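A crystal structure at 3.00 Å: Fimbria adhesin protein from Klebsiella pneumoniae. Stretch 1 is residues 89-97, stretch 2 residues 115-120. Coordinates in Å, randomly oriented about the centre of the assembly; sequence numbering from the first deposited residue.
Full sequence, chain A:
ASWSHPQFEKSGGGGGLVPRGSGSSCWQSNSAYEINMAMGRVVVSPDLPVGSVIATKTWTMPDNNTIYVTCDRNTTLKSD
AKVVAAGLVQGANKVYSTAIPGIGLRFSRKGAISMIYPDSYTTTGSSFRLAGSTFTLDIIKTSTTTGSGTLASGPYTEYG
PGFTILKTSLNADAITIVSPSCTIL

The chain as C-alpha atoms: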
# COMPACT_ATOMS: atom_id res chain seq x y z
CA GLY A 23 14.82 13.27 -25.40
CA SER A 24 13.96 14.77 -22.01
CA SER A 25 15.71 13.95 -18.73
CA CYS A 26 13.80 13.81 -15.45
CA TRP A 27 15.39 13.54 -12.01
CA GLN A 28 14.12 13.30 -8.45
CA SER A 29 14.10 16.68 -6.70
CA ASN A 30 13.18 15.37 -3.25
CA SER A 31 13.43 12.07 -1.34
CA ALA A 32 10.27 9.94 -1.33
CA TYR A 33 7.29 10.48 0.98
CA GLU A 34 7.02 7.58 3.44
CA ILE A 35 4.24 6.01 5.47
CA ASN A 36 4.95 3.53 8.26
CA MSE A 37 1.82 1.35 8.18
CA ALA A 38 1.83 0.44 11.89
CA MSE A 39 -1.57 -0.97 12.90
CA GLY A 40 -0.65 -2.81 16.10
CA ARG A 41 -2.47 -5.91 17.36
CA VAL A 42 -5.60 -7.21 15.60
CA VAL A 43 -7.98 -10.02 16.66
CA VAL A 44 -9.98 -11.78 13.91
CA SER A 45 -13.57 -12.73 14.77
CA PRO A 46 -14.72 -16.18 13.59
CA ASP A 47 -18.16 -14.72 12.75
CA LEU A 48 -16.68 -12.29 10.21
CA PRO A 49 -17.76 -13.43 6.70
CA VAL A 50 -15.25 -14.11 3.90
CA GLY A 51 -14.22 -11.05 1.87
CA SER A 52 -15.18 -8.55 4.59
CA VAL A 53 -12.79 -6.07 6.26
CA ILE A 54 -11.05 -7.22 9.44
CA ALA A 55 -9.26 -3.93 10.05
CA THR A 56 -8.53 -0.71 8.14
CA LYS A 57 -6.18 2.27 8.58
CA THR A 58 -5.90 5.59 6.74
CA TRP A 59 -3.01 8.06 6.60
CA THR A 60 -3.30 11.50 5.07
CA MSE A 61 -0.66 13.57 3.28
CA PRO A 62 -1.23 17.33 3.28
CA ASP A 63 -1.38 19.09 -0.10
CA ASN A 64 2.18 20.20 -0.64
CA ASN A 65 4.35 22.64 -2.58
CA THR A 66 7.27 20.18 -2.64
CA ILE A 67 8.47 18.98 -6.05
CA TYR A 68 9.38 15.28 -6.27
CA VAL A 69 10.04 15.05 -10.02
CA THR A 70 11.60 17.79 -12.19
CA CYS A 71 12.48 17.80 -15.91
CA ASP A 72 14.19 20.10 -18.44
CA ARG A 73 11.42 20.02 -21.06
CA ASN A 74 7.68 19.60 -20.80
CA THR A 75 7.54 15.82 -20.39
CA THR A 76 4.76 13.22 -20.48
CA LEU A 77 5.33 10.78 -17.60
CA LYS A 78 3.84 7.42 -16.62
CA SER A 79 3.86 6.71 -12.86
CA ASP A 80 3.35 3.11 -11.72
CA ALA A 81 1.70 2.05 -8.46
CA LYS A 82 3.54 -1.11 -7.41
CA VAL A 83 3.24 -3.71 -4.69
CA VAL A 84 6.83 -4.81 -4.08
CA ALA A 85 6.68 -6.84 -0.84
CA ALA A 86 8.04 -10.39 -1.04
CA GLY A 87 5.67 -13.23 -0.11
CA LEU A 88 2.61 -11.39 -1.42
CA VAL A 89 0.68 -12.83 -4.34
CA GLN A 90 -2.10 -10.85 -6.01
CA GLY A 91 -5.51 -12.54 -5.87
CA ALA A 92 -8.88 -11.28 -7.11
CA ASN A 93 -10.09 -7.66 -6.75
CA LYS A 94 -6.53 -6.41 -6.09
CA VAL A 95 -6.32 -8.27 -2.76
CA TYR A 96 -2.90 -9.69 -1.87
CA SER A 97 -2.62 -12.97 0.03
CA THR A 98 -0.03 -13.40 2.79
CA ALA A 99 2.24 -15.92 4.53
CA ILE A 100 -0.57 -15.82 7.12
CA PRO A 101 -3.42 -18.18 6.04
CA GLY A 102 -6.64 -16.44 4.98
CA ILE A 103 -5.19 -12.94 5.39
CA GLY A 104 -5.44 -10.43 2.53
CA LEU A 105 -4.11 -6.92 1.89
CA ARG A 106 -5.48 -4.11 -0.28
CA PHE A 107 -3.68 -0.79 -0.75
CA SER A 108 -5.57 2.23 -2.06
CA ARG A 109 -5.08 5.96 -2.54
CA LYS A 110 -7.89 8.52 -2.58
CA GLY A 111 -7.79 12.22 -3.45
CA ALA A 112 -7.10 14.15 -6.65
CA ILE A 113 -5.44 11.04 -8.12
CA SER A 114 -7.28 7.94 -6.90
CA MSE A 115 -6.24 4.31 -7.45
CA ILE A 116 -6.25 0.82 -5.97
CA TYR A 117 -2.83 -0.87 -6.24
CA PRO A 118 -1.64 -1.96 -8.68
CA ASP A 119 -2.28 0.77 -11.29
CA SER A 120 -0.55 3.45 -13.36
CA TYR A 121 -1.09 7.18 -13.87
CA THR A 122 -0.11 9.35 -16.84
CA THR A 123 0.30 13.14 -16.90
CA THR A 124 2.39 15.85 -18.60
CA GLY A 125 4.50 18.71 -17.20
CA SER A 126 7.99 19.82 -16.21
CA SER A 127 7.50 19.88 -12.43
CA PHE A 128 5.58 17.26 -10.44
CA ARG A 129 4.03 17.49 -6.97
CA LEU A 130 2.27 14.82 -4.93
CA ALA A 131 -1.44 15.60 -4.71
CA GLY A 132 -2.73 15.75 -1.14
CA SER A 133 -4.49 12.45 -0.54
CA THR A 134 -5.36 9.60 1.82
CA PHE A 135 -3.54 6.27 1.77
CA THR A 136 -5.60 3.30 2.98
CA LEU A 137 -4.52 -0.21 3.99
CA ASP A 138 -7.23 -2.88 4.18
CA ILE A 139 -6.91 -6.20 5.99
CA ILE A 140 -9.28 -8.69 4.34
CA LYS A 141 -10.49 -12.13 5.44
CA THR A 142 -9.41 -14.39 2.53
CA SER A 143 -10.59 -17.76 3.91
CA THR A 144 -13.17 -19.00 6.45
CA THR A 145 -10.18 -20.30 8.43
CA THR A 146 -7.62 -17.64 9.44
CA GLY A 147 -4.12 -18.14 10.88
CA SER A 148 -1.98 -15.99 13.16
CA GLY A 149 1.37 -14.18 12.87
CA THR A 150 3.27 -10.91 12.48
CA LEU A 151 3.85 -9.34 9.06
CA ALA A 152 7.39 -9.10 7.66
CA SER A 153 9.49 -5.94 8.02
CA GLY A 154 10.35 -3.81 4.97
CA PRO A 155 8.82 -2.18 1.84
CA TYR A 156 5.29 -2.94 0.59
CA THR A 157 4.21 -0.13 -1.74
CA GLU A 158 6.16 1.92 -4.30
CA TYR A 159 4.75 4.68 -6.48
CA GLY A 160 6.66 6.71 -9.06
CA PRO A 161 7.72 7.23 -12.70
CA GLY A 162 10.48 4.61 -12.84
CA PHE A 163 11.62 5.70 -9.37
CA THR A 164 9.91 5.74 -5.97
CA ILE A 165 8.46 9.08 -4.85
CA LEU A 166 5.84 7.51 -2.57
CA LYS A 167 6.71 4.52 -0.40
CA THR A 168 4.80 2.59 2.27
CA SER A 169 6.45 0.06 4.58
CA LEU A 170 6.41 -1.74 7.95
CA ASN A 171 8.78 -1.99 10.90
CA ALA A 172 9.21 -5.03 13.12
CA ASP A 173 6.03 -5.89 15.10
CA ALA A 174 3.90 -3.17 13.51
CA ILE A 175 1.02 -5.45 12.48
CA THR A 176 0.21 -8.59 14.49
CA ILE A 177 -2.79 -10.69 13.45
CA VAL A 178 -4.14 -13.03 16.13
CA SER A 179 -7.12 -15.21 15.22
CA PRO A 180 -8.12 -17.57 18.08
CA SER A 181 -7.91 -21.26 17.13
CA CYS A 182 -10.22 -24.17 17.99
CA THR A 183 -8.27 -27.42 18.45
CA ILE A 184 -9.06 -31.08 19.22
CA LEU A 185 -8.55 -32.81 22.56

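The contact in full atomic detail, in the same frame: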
# COMPACT_ATOMS: atom_id res chain seq x y z
N VAL A 89 1.18 -12.49 -3.02
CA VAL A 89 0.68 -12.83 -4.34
C VAL A 89 -0.67 -12.17 -4.53
O VAL A 89 -1.52 -12.21 -3.64
CB VAL A 89 0.57 -14.36 -4.55
CG1 VAL A 89 0.15 -14.68 -5.98
CG2 VAL A 89 1.88 -15.05 -4.21
N GLN A 90 -0.86 -11.54 -5.68
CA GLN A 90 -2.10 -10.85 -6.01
C GLN A 90 -3.20 -11.85 -6.32
O GLN A 90 -3.06 -12.69 -7.21
CB GLN A 90 -1.89 -9.91 -7.19
CG GLN A 90 -3.11 -9.07 -7.53
CD GLN A 90 -2.89 -8.16 -8.73
OE1 GLN A 90 -1.79 -8.06 -9.26
NE2 GLN A 90 -3.96 -7.48 -9.16
N GLY A 91 -4.30 -11.77 -5.57
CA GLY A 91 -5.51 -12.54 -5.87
C GLY A 91 -6.52 -11.68 -6.60
O GLY A 91 -6.16 -10.72 -7.27
N ALA A 92 -7.80 -12.02 -6.46
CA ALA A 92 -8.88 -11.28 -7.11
C ALA A 92 -9.11 -9.91 -6.46
O ALA A 92 -8.73 -9.69 -5.31
CB ALA A 92 -10.17 -12.10 -7.10
N ASN A 93 -9.72 -9.00 -7.22
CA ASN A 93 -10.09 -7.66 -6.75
C ASN A 93 -8.96 -6.88 -6.08
O ASN A 93 -9.19 -6.13 -5.12
CB ASN A 93 -11.30 -7.73 -5.82
CG ASN A 93 -12.50 -8.38 -6.47
OD1 ASN A 93 -12.42 -9.52 -6.94
ND2 ASN A 93 -13.62 -7.67 -6.50
N LYS A 94 -7.74 -7.08 -6.58
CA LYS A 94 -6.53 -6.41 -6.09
C LYS A 94 -6.29 -6.64 -4.59
O LYS A 94 -5.85 -5.73 -3.87
CB LYS A 94 -6.55 -4.92 -6.45
CG LYS A 94 -6.54 -4.65 -7.95
CD LYS A 94 -6.42 -3.16 -8.25
CE LYS A 94 -6.77 -2.84 -9.69
NZ LYS A 94 -6.61 -1.38 -9.97
N VAL A 95 -6.59 -7.85 -4.13
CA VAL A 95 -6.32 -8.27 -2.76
C VAL A 95 -5.11 -9.20 -2.78
O VAL A 95 -5.06 -10.15 -3.56
CB VAL A 95 -7.54 -9.00 -2.14
CG1 VAL A 95 -7.24 -9.43 -0.71
CG2 VAL A 95 -8.78 -8.12 -2.18
N TYR A 96 -4.15 -8.93 -1.91
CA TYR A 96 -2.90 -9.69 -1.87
C TYR A 96 -2.88 -10.65 -0.70
O TYR A 96 -3.01 -10.24 0.46
CB TYR A 96 -1.70 -8.74 -1.80
CG TYR A 96 -1.34 -8.10 -3.12
CD1 TYR A 96 -0.19 -8.49 -3.81
CD2 TYR A 96 -2.15 -7.11 -3.69
CE1 TYR A 96 0.15 -7.90 -5.03
CE2 TYR A 96 -1.82 -6.53 -4.90
CZ TYR A 96 -0.67 -6.92 -5.56
OH TYR A 96 -0.34 -6.34 -6.77
N SER A 97 -2.72 -11.94 -1.00
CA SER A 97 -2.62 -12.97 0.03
C SER A 97 -1.28 -12.90 0.75
O SER A 97 -0.31 -12.34 0.23
CB SER A 97 -2.82 -14.35 -0.60
OG SER A 97 -1.84 -14.59 -1.60
N MSE A 115 -6.48 5.64 -6.89
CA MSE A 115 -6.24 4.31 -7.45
C MSE A 115 -6.09 3.23 -6.40
O MSE A 115 -5.62 3.48 -5.28
CB MSE A 115 -5.03 4.34 -8.40
CG MSE A 115 -3.69 4.31 -7.67
SE MSE A 115 -2.31 5.23 -8.74
CE MSE A 115 -1.90 6.65 -7.43
N ILE A 116 -6.49 2.02 -6.77
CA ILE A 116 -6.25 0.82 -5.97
C ILE A 116 -5.06 0.09 -6.60
O ILE A 116 -5.05 -0.18 -7.81
CB ILE A 116 -7.49 -0.08 -5.91
CG1 ILE A 116 -8.67 0.68 -5.28
CG2 ILE A 116 -7.20 -1.35 -5.12
CD1 ILE A 116 -10.04 0.17 -5.67
N TYR A 117 -4.06 -0.21 -5.78
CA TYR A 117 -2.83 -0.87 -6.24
C TYR A 117 -3.12 -2.30 -6.69
O TYR A 117 -3.88 -3.01 -6.02
CB TYR A 117 -1.81 -0.89 -5.11
CG TYR A 117 -1.10 0.41 -4.83
CD1 TYR A 117 0.28 0.51 -4.95
CD2 TYR A 117 -1.80 1.55 -4.42
CE1 TYR A 117 0.95 1.69 -4.68
CE2 TYR A 117 -1.14 2.74 -4.15
CZ TYR A 117 0.24 2.81 -4.28
OH TYR A 117 0.91 3.98 -4.02
N PRO A 118 -2.52 -2.74 -7.81
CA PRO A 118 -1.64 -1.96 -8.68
C PRO A 118 -2.39 -1.15 -9.75
O PRO A 118 -3.52 -1.50 -10.12
CB PRO A 118 -0.77 -3.03 -9.34
CG PRO A 118 -1.65 -4.22 -9.42
CD PRO A 118 -2.61 -4.14 -8.26
N ASP A 119 -1.75 -0.09 -10.22
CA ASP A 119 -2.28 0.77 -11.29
C ASP A 119 -1.16 1.64 -11.85
O ASP A 119 -0.00 1.53 -11.42
CB ASP A 119 -3.42 1.65 -10.76
CG ASP A 119 -4.48 1.94 -11.82
OD1 ASP A 119 -4.35 1.45 -12.96
OD2 ASP A 119 -5.44 2.67 -11.51
N SER A 120 -1.50 2.49 -12.81
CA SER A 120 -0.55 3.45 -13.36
C SER A 120 -1.25 4.75 -13.73
O SER A 120 -2.40 4.74 -14.16
CB SER A 120 0.18 2.88 -14.57
OG SER A 120 -0.73 2.48 -15.57

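A lysine need not find a carboxylate to be well used: its ammonium group can instead gather backbone carbonyls at a bend in the chain, while its methylenes pack against whatever apolar surface lies along the way. The contact between residues 89-97 and 115-120 of this fimbrial adhesin illustrates the principle on a small scale, with 275 Å² buried in total, and Lys 94 contributes more of that area than any other residue.

The polar interactions come first. Lys 94 NZ donates a hydrogen bond to Ile 116 O at 2.9 Å and another to Pro 118 O at 3.1 Å. These carbonyls lie two residues apart, separated by the cis peptide bond that joins Tyr 117 to Pro 118, so the lysine bridges the backbone across the bend. Charge plays a looser part. Lys 94 NZ stands 4.5 Å from Asp 119 OD2, too far for a salt bridge although the opposite charges are near each other.

The reach of the lysine depends on its conformation. Its CA-to-CB bond points toward the second stretch, and after an m rotamer at chi1 the remaining three torsions are all t, giving an extended chain. Its base lies close to the bend as well, with Lys 94 CB 3.3 Å from Tyr 117 O.

Apolar packing accompanies the extended chain. Lys 94 CD approaches Ile 116 CG2 at 3.7 Å and Pro 118 CD at 3.9 Å, so the same methylene touches both residues whose carbonyls receive the ammonium group. Pro 118 also meets two other side chains of the first stretch. Gln 90 NE2 lies 3.7 Å from Pro 118 CD, a van der Waals contact made by the end of an amide. Tyr 96 presents its ring edge to the bend: Tyr 96 OH is 3.5 Å from Pro 118 CD, and Tyr 96 CE2 is 4.2 Å from both that atom and Tyr 117 O. The contact is therefore edge packing rather than stacking. The side chain of Tyr 117 leads away from the first stretch, leaving its carbonyl to face the lysine and the tyrosine.

Hydrogen bonds within the first stretch hold the turn that carries Lys 94. Gly 91 N donates to Val 95 O at 2.7 Å, and Val 95 N to Ala 92 O at 3.1 Å. Farther along, Val 89 O accepts from both Ser 97 N at 2.9 Å and Ser 97 OG at 3.2 Å.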